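Local coordinates for aminotransferase (Neisseria meningitidis Z2491, PDB 3JTX), which probably transfers amino groups between amino acids and keto acids with pyridoxal 5'-phosphate, which it carries bound to a lysine as a Schiff base, at residues S162-V165 against W166-K170; F105-V108 against Q109-L112; D335-D338 against L339-A342. One frame throughout, in Å; residues are numbered along the deposited sequence.

The three contacts come in series along the chain, each a local contact within one continuous run of eight or nine residues, so none nests within or crosses another. Contact 2 comes first, in the last turns of helix 100-111, a buried contact that the second subunit also touches. Contact 1 follows at 162-170, where the short helix 163-167 runs into strand 169-175 of the seven-stranded mixed sheet. The two touch where Lys170 CB packs on Val111 CG1, tying the end of the helix to the beginning of the strand. Contact 3, with its nearest atoms about 26 Å from either, starts helix 338-349 beside the three-stranded antiparallel sheet.

Contact 1. Residues S162-V165 against W166-K170; sequences SEEV and WKRTK
Arg168 lays its guanidinium side-on against the carboxylate of Glu164, four residues earlier, and gives one N-H to each oxygen. NH2 meets Glu164 OE1 at 3.1 Å, with the oxygen in the guanidinium plane and its syn lone pair in use; NE meets Glu164 OE2 at 2.9 Å, less squarely, for OE2 is approached from 35° outside the carboxylate plane. The carboxylate and guanidinium planes stand 30° apart, yet both bonds form. Bends in both chains make the pairing possible: the glutamate leaves the backbone with CG anti to N (chi1 -166°) and folds at chi2, while the arginine folds at chi3. The grip extends further, because NH2 also forms a salt bridge with Glu143 and NH1 donates to the carbonyl of Lys120, which together should fix the rotation of the guanidinium.

Val165 O accepts from Arg168 N and from Thr169 OG1, each at 2.9 Å from it, and the two donors come from opposite faces of the carbonyl plane. At the other end Ser162 is the N-cap, its OG taking a weak bond from Val165 N at 3.4 Å. Its carbonyl O receives Trp166 N in the carbonyl plane, and the indole CD1 lies 3.2 Å from that same Ser162 O.

The capped short helix 163-167 leads into strand 169-175, which runs parallel to both its neighbours, 122-127 and 203-207, in the mixed sheet. Here Trp166 stacks on Tyr200 and packs against Leu196 of helix 187-200, Val165 and Thr169 pack against Ala122 of strand 122-127, and Val165 and Arg168 also touch His145 of strand 143-148.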
ATOM      1  N   SER A 162      27.700  19.382   2.195  1.00 28.16           N
ATOM      2  CA  SER A 162      28.368  20.125   3.268  1.00 27.59           C
ATOM      3  C   SER A 162      28.145  19.499   4.646  1.00 27.21           C
ATOM      4  O   SER A 162      27.220  18.707   4.834  1.00 26.39           O
ATOM      5  CB  SER A 162      27.877  21.569   3.277  1.00 27.76           C
ATOM      6  OG  SER A 162      26.511  21.633   3.624  1.00 27.44           O
ATOM      7  N   GLU A 163      28.993  19.866   5.607  1.00 26.61           N
ATOM      8  CA  GLU A 163      28.871  19.390   6.989  1.00 26.40           C
ATOM      9  C   GLU A 163      27.542  19.827   7.581  1.00 25.47           C
ATOM     10  O   GLU A 163      26.918  19.083   8.326  1.00 24.50           O
ATOM     11  CB  GLU A 163      30.004  19.926   7.885  1.00 26.93           C
ATOM     12  CG  GLU A 163      31.406  19.475   7.496  1.00 29.59           C
ATOM     13  CD  GLU A 163      32.504  20.237   8.235  1.00 33.50           C
ATOM     14  OE1 GLU A 163      32.464  20.286   9.491  1.00 33.90           O
ATOM     15  OE2 GLU A 163      33.405  20.795   7.557  1.00 36.10           O
ATOM     16  N   GLU A 164      27.124  21.047   7.251  1.00 24.50           N
ATOM     17  CA  GLU A 164      25.850  21.588   7.711  1.00 24.54           C
ATOM     18  C   GLU A 164      24.675  20.689   7.308  1.00 23.49           C
ATOM     19  O   GLU A 164      23.799  20.381   8.123  1.00 23.31           O
ATOM     20  CB  GLU A 164      25.646  23.006   7.148  1.00 25.06           C
ATOM     21  CG  GLU A 164      24.527  23.808   7.829  1.00 27.08           C
ATOM     22  CD  GLU A 164      23.106  23.492   7.306  1.00 29.92           C
ATOM     23  OE1 GLU A 164      22.939  23.156   6.108  1.00 29.24           O
ATOM     24  OE2 GLU A 164      22.146  23.598   8.114  1.00 32.17           O
ATOM     25  N   VAL A 165      24.658  20.261   6.055  1.00 22.35           N
ATOM     26  CA  VAL A 165      23.635  19.317   5.601  1.00 21.59           C
ATOM     27  C   VAL A 165      23.812  17.961   6.282  1.00 20.71           C
ATOM     28  O   VAL A 165      22.844  17.399   6.780  1.00 19.85           O
ATOM     29  CB  VAL A 165      23.678  19.135   4.085  1.00 21.65           C
ATOM     30  CG1 VAL A 165      22.695  18.037   3.635  1.00 20.90           C
ATOM     31  CG2 VAL A 165      23.378  20.470   3.392  1.00 21.50           C
ATOM     32  N   TRP A 166      25.038  17.427   6.298  1.00 20.29           N
ATOM     33  CA  TRP A 166      25.261  16.111   6.928  1.00 19.99           C
ATOM     34  C   TRP A 166      24.722  16.069   8.350  1.00 20.11           C
ATOM     35  O   TRP A 166      24.114  15.084   8.746  1.00 18.72           O
ATOM     36  CB  TRP A 166      26.736  15.684   6.926  1.00 19.97           C
ATOM     37  CG  TRP A 166      27.218  15.148   5.631  1.00 20.06           C
ATOM     38  CD1 TRP A 166      28.225  15.655   4.862  1.00 20.38           C
ATOM     39  CD2 TRP A 166      26.708  14.005   4.924  1.00 19.78           C
ATOM     40  NE1 TRP A 166      28.365  14.905   3.717  1.00 22.22           N
ATOM     41  CE2 TRP A 166      27.453  13.881   3.735  1.00 20.46           C
ATOM     42  CE3 TRP A 166      25.702  13.072   5.189  1.00 20.79           C
ATOM     43  CZ2 TRP A 166      27.213  12.868   2.804  1.00 21.17           C
ATOM     44  CZ3 TRP A 166      25.457  12.069   4.264  1.00 21.10           C
ATOM     45  CH2 TRP A 166      26.207  11.976   3.083  1.00 21.60           C
ATOM     46  N   LYS A 167      24.922  17.146   9.111  1.00 20.79           N
ATOM     47  CA  LYS A 167      24.465  17.174  10.496  1.00 21.38           C
ATOM     48  C   LYS A 167      22.943  17.059  10.641  1.00 21.39           C
ATOM     49  O   LYS A 167      22.473  16.630  11.688  1.00 21.12           O
ATOM     50  CB  LYS A 167      24.976  18.419  11.208  1.00 21.93           C
ATOM     51  CG  LYS A 167      26.469  18.382  11.507  1.00 24.25           C
ATOM     52  CD  LYS A 167      26.950  19.706  12.101  1.00 27.58           C
ATOM     53  CE  LYS A 167      28.395  19.607  12.583  1.00 29.80           C
ATOM     54  NZ  LYS A 167      28.858  20.851  13.258  1.00 31.89           N
ATOM     55  N   ARG A 168      22.201  17.431   9.589  1.00 20.87           N
ATOM     56  CA  ARG A 168      20.742  17.332   9.552  1.00 20.69           C
ATOM     57  C   ARG A 168      20.236  16.114   8.756  1.00 19.39           C
ATOM     58  O   ARG A 168      19.032  15.995   8.543  1.00 18.40           O
ATOM     59  CB  ARG A 168      20.130  18.574   8.869  1.00 20.84           C
ATOM     60  CG  ARG A 168      20.485  19.896   9.467  1.00 24.24           C
ATOM     61  CD  ARG A 168      19.655  21.043   8.862  1.00 24.73           C
ATOM     62  NE  ARG A 168      20.188  21.506   7.581  1.00 25.22           N
ATOM     63  CZ  ARG A 168      19.567  21.426   6.407  1.00 24.95           C
ATOM     64  NH1 ARG A 168      18.363  20.885   6.293  1.00 25.35           N
ATOM     65  NH2 ARG A 168      20.168  21.896   5.325  1.00 24.89           N
ATOM     66  N   THR A 169      21.135  15.255   8.273  1.00 18.37           N
ATOM     67  CA  THR A 169      20.741  14.182   7.362  1.00 17.61           C
ATOM     68  C   THR A 169      20.235  12.963   8.120  1.00 17.40           C
ATOM     69  O   THR A 169      20.952  12.387   8.939  1.00 17.37           O
ATOM     70  CB  THR A 169      21.893  13.790   6.417  1.00 17.84           C
ATOM     71  OG1 THR A 169      22.184  14.895   5.554  1.00 17.74           O
ATOM     72  CG2 THR A 169      21.526  12.556   5.558  1.00 16.27           C
ATOM     73  N   LYS A 170      19.005  12.547   7.819  1.00 17.29           N
ATOM     74  CA  LYS A 170      18.359  11.452   8.537  1.00 17.06           C
ATOM     75  C   LYS A 170      18.452  10.131   7.798  1.00 16.66           C
ATOM     76  O   LYS A 170      18.354   9.061   8.405  1.00 15.94           O
ATOM     77  CB  LYS A 170      16.876  11.786   8.788  1.00 17.47           C
ATOM     78  CG  LYS A 170      16.628  13.137   9.486  1.00 18.87           C
ATOM     79  CD  LYS A 170      17.262  13.213  10.872  1.00 21.60           C
ATOM     80  CE  LYS A 170      17.203  14.625  11.438  1.00 24.18           C
ATOM     81  NZ  LYS A 170      18.043  14.779  12.673  1.00 23.55           N
TER

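Contact 2. Residues F105-V108 against Q109-L112; sequences FSFV and QTVL
Gln109 folds back over Phe105, four residues earlier on the same helix. Its CB lies 3.6 Å from Ser106 O; CG, placed beside the backbone N by chi1 -55°, comes within 3.3 Å of Phe105 O and also meets the ring at CE2. The bend at chi2 then carries CD and NE2 across the ring, with amide and ring planes only 11° apart. OE1 comes no closer to 105-108 than Phe105 CZ, at 4.2 Å. NE2 ends 3.6 Å above the ring plane, over its centre, and donates in the plane of its own amide to Phe105 O at 3.1 Å. That carbonyl also takes the backbone N of Gln109, while NE2 has a further acceptor in Ala136 O of helix 131-139.

Elsewhere Thr110 OG1 donates to Phe107 O at 2.7 Å, on a lone pair of the carbonyl. Val111 CG2 makes a CH-pi contact over the Phe107 ring, 4.0 Å from its centroid. On the far side of the dimer interface, Tyr270 of the second subunit meets the Phe105 ring edge-to-face. The Thr110 hydroxyl and the Gln109 amide nitrogen thus each donate to a carbonyl of the preceding turn, the Phe105 ring lying against the amide.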
ATOM      1  N   PHE A 105       8.664   4.615   0.115  1.00 15.12           N
ATOM      2  CA  PHE A 105       7.874   5.807   0.421  1.00 15.16           C
ATOM      3  C   PHE A 105       7.475   5.864   1.891  1.00 15.45           C
ATOM      4  O   PHE A 105       7.714   6.863   2.583  1.00 16.22           O
ATOM      5  CB  PHE A 105       6.617   5.883  -0.461  1.00 15.53           C
ATOM      6  CG  PHE A 105       5.794   7.127  -0.204  1.00 15.38           C
ATOM      7  CD1 PHE A 105       6.063   8.297  -0.888  1.00 17.80           C
ATOM      8  CD2 PHE A 105       4.784   7.129   0.748  1.00 16.43           C
ATOM      9  CE1 PHE A 105       5.327   9.475  -0.637  1.00 15.35           C
ATOM     10  CE2 PHE A 105       4.027   8.298   1.003  1.00 17.57           C
ATOM     11  CZ  PHE A 105       4.321   9.472   0.313  1.00 15.78           C
ATOM     12  N   SER A 106       6.858   4.788   2.381  1.00 15.00           N
ATOM     13  CA  SER A 106       6.398   4.768   3.762  1.00 14.99           C
ATOM     14  C   SER A 106       7.555   4.823   4.765  1.00 15.18           C
ATOM     15  O   SER A 106       7.454   5.518   5.782  1.00 15.77           O
ATOM     16  CB  SER A 106       5.498   3.559   4.036  1.00 13.95           C
ATOM     17  OG  SER A 106       6.148   2.345   3.743  1.00 14.95           O
ATOM     18  N   PHE A 107       8.662   4.138   4.487  1.00 15.31           N
ATOM     19  CA  PHE A 107       9.781   4.202   5.407  1.00 15.62           C
ATOM     20  C   PHE A 107      10.288   5.640   5.569  1.00 15.90           C
ATOM     21  O   PHE A 107      10.504   6.117   6.680  1.00 15.82           O
ATOM     22  CB  PHE A 107      10.929   3.251   5.037  1.00 15.70           C
ATOM     23  CG  PHE A 107      11.968   3.185   6.110  1.00 17.62           C
ATOM     24  CD1 PHE A 107      11.683   2.556   7.319  1.00 16.91           C
ATOM     25  CD2 PHE A 107      13.189   3.825   5.964  1.00 16.60           C
ATOM     26  CE1 PHE A 107      12.594   2.549   8.361  1.00 18.90           C
ATOM     27  CE2 PHE A 107      14.121   3.815   7.010  1.00 18.73           C
ATOM     28  CZ  PHE A 107      13.829   3.185   8.195  1.00 17.93           C
ATOM     29  N   VAL A 108      10.423   6.341   4.455  1.00 15.86           N
ATOM     30  CA  VAL A 108      10.831   7.747   4.475  1.00 16.72           C
ATOM     31  C   VAL A 108       9.867   8.600   5.314  1.00 18.18           C
ATOM     32  O   VAL A 108      10.311   9.415   6.153  1.00 17.93           O
ATOM     33  CB  VAL A 108      10.973   8.297   3.043  1.00 16.59           C
ATOM     34  CG1 VAL A 108      11.130   9.833   3.042  1.00 16.18           C
ATOM     35  CG2 VAL A 108      12.151   7.618   2.364  1.00 15.29           C
ATOM     36  N   GLN A 109       8.559   8.392   5.146  1.00 19.12           N
ATOM     37  CA  GLN A 109       7.598   9.181   5.940  1.00 20.37           C
ATOM     38  C   GLN A 109       7.855   9.018   7.448  1.00 21.12           C
ATOM     39  O   GLN A 109       7.804  10.012   8.186  1.00 21.06           O
ATOM     40  CB  GLN A 109       6.131   8.836   5.631  1.00 20.14           C
ATOM     41  CG  GLN A 109       5.715   8.931   4.179  1.00 20.15           C
ATOM     42  CD  GLN A 109       6.250  10.158   3.463  1.00 20.97           C
ATOM     43  OE1 GLN A 109       5.840  11.291   3.748  1.00 23.71           O
ATOM     44  NE2 GLN A 109       7.176   9.943   2.520  1.00 18.38           N
ATOM     45  N   THR A 110       8.151   7.797   7.894  1.00 21.80           N
ATOM     46  CA  THR A 110       8.419   7.534   9.314  1.00 22.88           C
ATOM     47  C   THR A 110       9.730   8.165   9.816  1.00 23.93           C
ATOM     48  O   THR A 110       9.869   8.482  11.003  1.00 25.16           O
ATOM     49  CB  THR A 110       8.492   6.025   9.627  1.00 22.59           C
ATOM     50  OG1 THR A 110       9.744   5.490   9.168  1.00 22.13           O
ATOM     51  CG2 THR A 110       7.333   5.250   8.977  1.00 22.72           C
ATOM     52  N   VAL A 111      10.698   8.336   8.928  1.00 25.14           N
ATOM     53  CA  VAL A 111      11.976   8.923   9.305  1.00 26.26           C
ATOM     54  C   VAL A 111      11.903  10.455   9.418  1.00 28.05           C
ATOM     55  O   VAL A 111      12.604  11.053  10.238  1.00 28.95           O
ATOM     56  CB  VAL A 111      13.076   8.466   8.323  1.00 26.68           C
ATOM     57  CG1 VAL A 111      14.365   9.241   8.552  1.00 27.00           C
ATOM     58  CG2 VAL A 111      13.288   6.940   8.478  1.00 25.31           C
ATOM     59  N   LEU A 112      11.048  11.085   8.617  1.00 29.55           N
ATOM     60  CA  LEU A 112      10.912  12.533   8.597  1.00 31.28           C
ATOM     61  C   LEU A 112       9.798  12.963   9.576  1.00 33.91           C
ATOM     62  O   LEU A 112       8.694  12.428   9.553  1.00 35.03           O
ATOM     63  CB  LEU A 112      10.654  13.004   7.158  1.00 30.76           C
ATOM     64  CG  LEU A 112      11.756  12.639   6.142  1.00 28.72           C
ATOM     65  CD1 LEU A 112      11.380  13.058   4.737  1.00 26.43           C
ATOM     66  CD2 LEU A 112      13.117  13.267   6.527  1.00 27.63           C
TER

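Contact 3. Residues D335-D338 against L339-A342; sequences DGDD and LAFA
Leu339, the first residue of the second segment, sets its CB 3.5 Å from Asp337 OD1, whereas the rest of its side chain leads off toward Arg357. Ala340 comes next and supplies the capping bond: its backbone N donates to Asp337 OD1 at 3.0 Å, almost straight at 170°, though it approaches from well above the carboxylate plane. The methyl of Ala340 rests against the same group, CB lying 3.3 Å from Asp337 OD2. With CG anti to its own N (chi1 -170°), Asp337, the N-cap residue, turns its carboxylate toward Ala340 N.

Phe341 then donates its backbone N to Asp337 O, and its ring leads away from the cap to meet that of Tyr395, the side chain also touching Val373. Ala342 N closes the next bond on Asp338 O at 3.1 Å, while its methyl packs on Val353 and Pro355. Ahead of the cap, Asp335 OD1 accepts from Asp337 N at 2.9 Å in an Asx turn within the loop that follows strand 328-332.

Asp338 looks elsewhere for its partners: OD1 takes both a salt bridge from Arg357 and the backbone N of Gly371. At the helix start, where first-turn N-H groups point back along the axis, the Asp337 carboxylate takes one of them; the helix dipole, with Arg357 in a long, weak ion pair, would be expected to favour its charged form.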
ATOM      1  N   ASP A 335      28.522  14.513 -28.811  1.00 16.66           N
ATOM      2  CA  ASP A 335      28.581  15.984 -28.755  1.00 16.99           C
ATOM      3  C   ASP A 335      27.981  16.578 -27.489  1.00 16.92           C
ATOM      4  O   ASP A 335      27.868  17.794 -27.379  1.00 17.28           O
ATOM      5  CB  ASP A 335      27.980  16.627 -30.019  1.00 16.94           C
ATOM      6  CG  ASP A 335      26.442  16.549 -30.092  1.00 17.21           C
ATOM      7  OD1 ASP A 335      25.744  16.156 -29.124  1.00 17.37           O
ATOM      8  OD2 ASP A 335      25.927  16.916 -31.160  1.00 14.87           O
ATOM      9  N   GLY A 336      27.601  15.721 -26.540  1.00 16.51           N
ATOM     10  CA  GLY A 336      27.071  16.168 -25.257  1.00 16.30           C
ATOM     11  C   GLY A 336      25.594  16.548 -25.215  1.00 15.82           C
ATOM     12  O   GLY A 336      25.078  16.825 -24.139  1.00 15.58           O
ATOM     13  N   ASP A 337      24.910  16.574 -26.362  1.00 15.27           N
ATOM     14  CA  ASP A 337      23.526  17.044 -26.417  1.00 14.90           C
ATOM     15  C   ASP A 337      22.561  15.849 -26.449  1.00 14.95           C
ATOM     16  O   ASP A 337      22.184  15.360 -27.514  1.00 14.51           O
ATOM     17  CB  ASP A 337      23.315  17.975 -27.614  1.00 14.93           C
ATOM     18  CG  ASP A 337      21.970  18.679 -27.590  1.00 15.36           C
ATOM     19  OD1 ASP A 337      21.070  18.269 -26.825  1.00 15.84           O
ATOM     20  OD2 ASP A 337      21.805  19.645 -28.351  1.00 16.23           O
ATOM     21  N   ASP A 338      22.160  15.401 -25.268  1.00 14.29           N
ATOM     22  CA  ASP A 338      21.300  14.236 -25.132  1.00 14.83           C
ATOM     23  C   ASP A 338      19.876  14.478 -25.652  1.00 15.18           C
ATOM     24  O   ASP A 338      19.210  13.538 -26.099  1.00 14.22           O
ATOM     25  CB  ASP A 338      21.284  13.722 -23.689  1.00 15.03           C
ATOM     26  CG  ASP A 338      21.011  14.818 -22.672  1.00 16.11           C
ATOM     27  OD1 ASP A 338      21.865  15.736 -22.540  1.00 18.05           O
ATOM     28  OD2 ASP A 338      19.938  14.781 -22.021  1.00 17.08           O
ATOM     29  N   LEU A 339      19.422  15.732 -25.610  1.00 14.70           N
ATOM     30  CA  LEU A 339      18.114  16.096 -26.142  1.00 15.20           C
ATOM     31  C   LEU A 339      18.106  15.957 -27.671  1.00 14.82           C
ATOM     32  O   LEU A 339      17.207  15.336 -28.236  1.00 14.59           O
ATOM     33  CB  LEU A 339      17.776  17.540 -25.761  1.00 15.64           C
ATOM     34  CG  LEU A 339      16.360  18.012 -26.053  1.00 17.79           C
ATOM     35  CD1 LEU A 339      15.329  17.032 -25.427  1.00 17.66           C
ATOM     36  CD2 LEU A 339      16.192  19.440 -25.512  1.00 18.51           C
ATOM     37  N   ALA A 340      19.125  16.518 -28.321  1.00 14.45           N
ATOM     38  CA  ALA A 340      19.247  16.453 -29.778  1.00 14.39           C
ATOM     39  C   ALA A 340      19.454  15.003 -30.234  1.00 14.56           C
ATOM     40  O   ALA A 340      18.947  14.622 -31.276  1.00 14.40           O
ATOM     41  CB  ALA A 340      20.382  17.347 -30.275  1.00 14.43           C
ATOM     42  N   PHE A 341      20.166  14.208 -29.431  1.00 14.22           N
ATOM     43  CA  PHE A 341      20.359  12.770 -29.694  1.00 13.78           C
ATOM     44  C   PHE A 341      19.020  12.003 -29.732  1.00 13.46           C
ATOM     45  O   PHE A 341      18.715  11.300 -30.691  1.00 12.66           O
ATOM     46  CB  PHE A 341      21.283  12.181 -28.627  1.00 13.72           C
ATOM     47  CG  PHE A 341      21.891  10.863 -28.998  1.00 12.93           C
ATOM     48  CD1 PHE A 341      23.022  10.811 -29.801  1.00 13.60           C
ATOM     49  CD2 PHE A 341      21.368   9.681 -28.508  1.00 12.46           C
ATOM     50  CE1 PHE A 341      23.592   9.582 -30.149  1.00 14.04           C
ATOM     51  CE2 PHE A 341      21.938   8.453 -28.833  1.00 14.01           C
ATOM     52  CZ  PHE A 341      23.049   8.404 -29.655  1.00 12.53           C
ATOM     53  N   ALA A 342      18.219  12.162 -28.687  1.00 13.19           N
ATOM     54  CA  ALA A 342      16.927  11.500 -28.615  1.00 13.29           C
ATOM     55  C   ALA A 342      16.003  11.973 -29.748  1.00 13.30           C
ATOM     56  O   ALA A 342      15.277  11.168 -30.342  1.00 13.94           O
ATOM     57  CB  ALA A 342      16.276  11.725 -27.248  1.00 12.53           C
TER